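Local coordinates for protein beta-galactosidase (Trichoderma reesei, PDB 3OG2) that probably hydrolyses terminal non-reducing beta-D-galactose residues from beta-D-galactosides, as a secreted, glycosylated member of glycoside hydrolase family 35, at residues A[482-487]-A[548-553]. Numbering follows the deposited sequence.
With MAN (alpha-D-mannopyranose), chain B.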
loop_
_atom_site.group_PDB
_atom_site.type_symbol
_atom_site.label_atom_id
_atom_site.label_comp_id
_atom_site.label_asym_id
_atom_site.label_seq_id
_atom_site.Cartn_x
_atom_site.Cartn_y
_atom_site.Cartn_z
ATOM N N VAL A 482 -9.580 -28.843 -17.770
ATOM C CA VAL A 482 -8.149 -28.610 -17.658
ATOM C C VAL A 482 -7.787 -28.457 -16.209
ATOM O O VAL A 482 -8.509 -27.755 -15.463
ATOM C CB VAL A 482 -7.801 -27.330 -18.436
ATOM C CG1 VAL A 482 -6.406 -26.864 -18.061
ATOM C CG2 VAL A 482 -7.910 -27.605 -19.917
ATOM N N LEU A 483 -6.699 -29.076 -15.776
ATOM C CA LEU A 483 -6.161 -28.962 -14.427
ATOM C C LEU A 483 -4.674 -28.586 -14.564
ATOM O O LEU A 483 -3.986 -29.219 -15.373
ATOM C CB LEU A 483 -6.291 -30.315 -13.720
ATOM C CG LEU A 483 -5.598 -30.445 -12.373
ATOM C CD1 LEU A 483 -6.191 -29.494 -11.326
ATOM C CD2 LEU A 483 -5.707 -31.898 -11.875
ATOM N N VAL A 484 -4.213 -27.580 -13.857
ATOM C CA VAL A 484 -2.809 -27.161 -13.879
ATOM C C VAL A 484 -2.251 -27.397 -12.489
ATOM O O VAL A 484 -2.771 -26.814 -11.505
ATOM C CB VAL A 484 -2.657 -25.681 -14.266
ATOM C CG1 VAL A 484 -1.162 -25.316 -14.312
ATOM C CG2 VAL A 484 -3.361 -25.418 -15.602
ATOM N N LEU A 485 -1.229 -28.241 -12.421
ATOM C CA LEU A 485 -0.572 -28.624 -11.172
ATOM C C LEU A 485 0.895 -28.166 -11.215
ATOM O O LEU A 485 1.487 -28.138 -12.332
ATOM C CB LEU A 485 -0.527 -30.162 -11.026
ATOM C CG LEU A 485 -1.891 -30.851 -10.965
ATOM C CD1 LEU A 485 -1.706 -32.359 -10.852
ATOM C CD2 LEU A 485 -2.677 -30.321 -9.766
ATOM N N TYR A 486 1.457 -27.835 -10.067
ATOM C CA TYR A 486 2.860 -27.445 -10.097
ATOM C C TYR A 486 3.609 -27.929 -8.866
ATOM O O TYR A 486 3.066 -28.168 -7.784
ATOM C CB TYR A 486 3.057 -25.905 -10.258
ATOM C CG TYR A 486 2.574 -25.134 -9.021
ATOM C CD1 TYR A 486 1.226 -24.801 -8.899
ATOM C CD2 TYR A 486 3.427 -24.765 -7.991
ATOM C CE1 TYR A 486 0.774 -24.103 -7.779
ATOM C CE2 TYR A 486 2.994 -24.089 -6.872
ATOM C CZ TYR A 486 1.639 -23.756 -6.775
ATOM O OH TYR A 486 1.193 -23.072 -5.642
ATOM N N GLY A 487 4.942 -28.068 -9.066
ATOM C CA GLY A 487 5.877 -28.312 -7.957
ATOM C C GLY A 487 7.109 -27.449 -8.139
ATOM O O GLY A 487 7.414 -27.009 -9.248
ATOM N N TYR A 548 -1.954 -30.393 -17.014
ATOM C CA TYR A 548 -0.692 -29.719 -17.329
ATOM C C TYR A 548 0.121 -29.699 -16.069
ATOM O O TYR A 548 -0.349 -29.169 -15.037
ATOM C CB TYR A 548 -0.972 -28.301 -17.807
ATOM C CG TYR A 548 -1.758 -28.205 -19.088
ATOM C CD1 TYR A 548 -3.134 -28.456 -19.108
ATOM C CD2 TYR A 548 -1.181 -27.859 -20.301
ATOM C CE1 TYR A 548 -3.876 -28.373 -20.265
ATOM C CE2 TYR A 548 -1.928 -27.777 -21.480
ATOM C CZ TYR A 548 -3.278 -28.044 -21.465
ATOM O OH TYR A 548 -4.037 -27.937 -22.620
ATOM N N MET A 549 1.323 -30.283 -16.098
ATOM C CA MET A 549 2.183 -30.448 -14.925
ATOM C C MET A 549 3.413 -29.578 -15.120
ATOM O O MET A 549 4.212 -29.909 -16.020
ATOM C CB MET A 549 2.553 -31.910 -14.794
ATOM C CG MET A 549 1.367 -32.784 -14.323
ATOM S SD MET A 549 1.663 -34.530 -14.729
ATOM C CE MET A 549 0.945 -34.548 -16.360
ATOM N N VAL A 550 3.588 -28.534 -14.338
ATOM C CA VAL A 550 4.659 -27.587 -14.560
ATOM C C VAL A 550 5.478 -27.363 -13.286
ATOM O O VAL A 550 5.062 -27.751 -12.190
ATOM C CB VAL A 550 4.101 -26.228 -15.050
ATOM C CG1 VAL A 550 3.405 -26.417 -16.400
ATOM C CG2 VAL A 550 3.158 -25.593 -14.032
ATOM N N ASP A 551 6.645 -26.708 -13.448
ATOM C CA ASP A 551 7.332 -26.298 -12.221
ATOM C C ASP A 551 6.800 -24.942 -11.800
ATOM O O ASP A 551 6.094 -24.188 -12.501
ATOM C CB ASP A 551 8.834 -26.326 -12.402
ATOM C CG ASP A 551 9.375 -25.264 -13.327
ATOM O OD1 ASP A 551 8.611 -24.682 -14.134
ATOM O OD2 ASP A 551 10.613 -25.080 -13.267
ATOM N N ARG A 552 7.156 -24.566 -10.560
ATOM C CA ARG A 552 6.664 -23.310 -9.982
ATOM C C ARG A 552 7.022 -22.118 -10.827
ATOM O O ARG A 552 6.209 -21.225 -11.042
ATOM C CB ARG A 552 7.320 -23.121 -8.595
ATOM C CG ARG A 552 6.812 -21.856 -7.942
ATOM C CD ARG A 552 7.679 -21.507 -6.711
ATOM N NE ARG A 552 7.488 -22.453 -5.610
ATOM C CZ ARG A 552 8.283 -23.366 -5.102
ATOM N NH1 ARG A 552 9.546 -23.606 -5.540
ATOM N NH2 ARG A 552 7.803 -24.072 -4.094
ATOM N N ASN A 553 8.273 -22.060 -11.306
ATOM C CA ASN A 553 8.678 -20.878 -12.053
ATOM C C ASN A 553 7.936 -20.794 -13.383
ATOM O O ASN A 553 7.729 -19.664 -13.828
ATOM C CB ASN A 553 10.196 -20.877 -12.258
ATOM C CG ASN A 553 10.873 -20.612 -10.937
ATOM O OD1 ASN A 553 11.057 -21.506 -10.110
ATOM N ND2 ASN A 553 11.299 -19.370 -10.719
HETATM C C1 MAN B . 14.281 -17.396 -8.865
HETATM C C2 MAN B . 13.726 -18.293 -7.769
HETATM C C3 MAN B . 14.640 -19.540 -7.675
HETATM C C4 MAN B . 14.681 -20.249 -9.052
HETATM C C5 MAN B . 15.233 -19.250 -10.096
HETATM C C6 MAN B . 15.172 -19.880 -11.492
HETATM O O2 MAN B . 12.406 -18.673 -8.126
HETATM O O3 MAN B . 14.001 -20.442 -6.725
HETATM O O4 MAN B . 15.565 -21.345 -8.956
HETATM O O5 MAN B . 14.375 -18.105 -10.101
HETATM O O6 MAN B . 15.829 -19.012 -12.430
#
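Strand 482-487 runs parallel to 548-551, its direction 28° off its neighbour's, and Y548 N to L483 O (2.9 Å), L485 N to Y548 O, V550 N to L485 O and G487 N to V550 O bond the backbones in the zigzag of a parallel pair. A weak fifth bond, R552 N to G487 O, carries the pairing into the first turn of helix 552-555. Beta-branched valines suit the extended backbone: V550 CG1 is anti to the carbonyl carbon (chi1 -63°), which leaves CG2 between N and C, 3.8 Å from Y486 CB, on the face that also bears V484 and Y548. The side chains of Y548 and V482 pass at an oblique angle, Y548 CE1 3.7 Å from V482 CG1, while the tyrosine hydroxyl bonds D640 and K480. L485 and M549 on the other face are apolar and both pack on F495. D551 is the N-cap of helix 552-555: its carboxylate accepts a bond from a backbone N of the first turn, and OD1 also bonds S554 OG; R552 forms a salt bridge with D449. N553 ND2 donates a nearly straight bond (170°) to O2 of a glycan mannose at 2.9 Å; an alanine here would probably leave that hydroxyl without its amide partner and the sugar less firmly held. In the five-stranded mixed sheet of domain 2, this is the parallel pair, flanked by antiparallel strands 470-476 beside 481-487 and 538-542 beside 545-551.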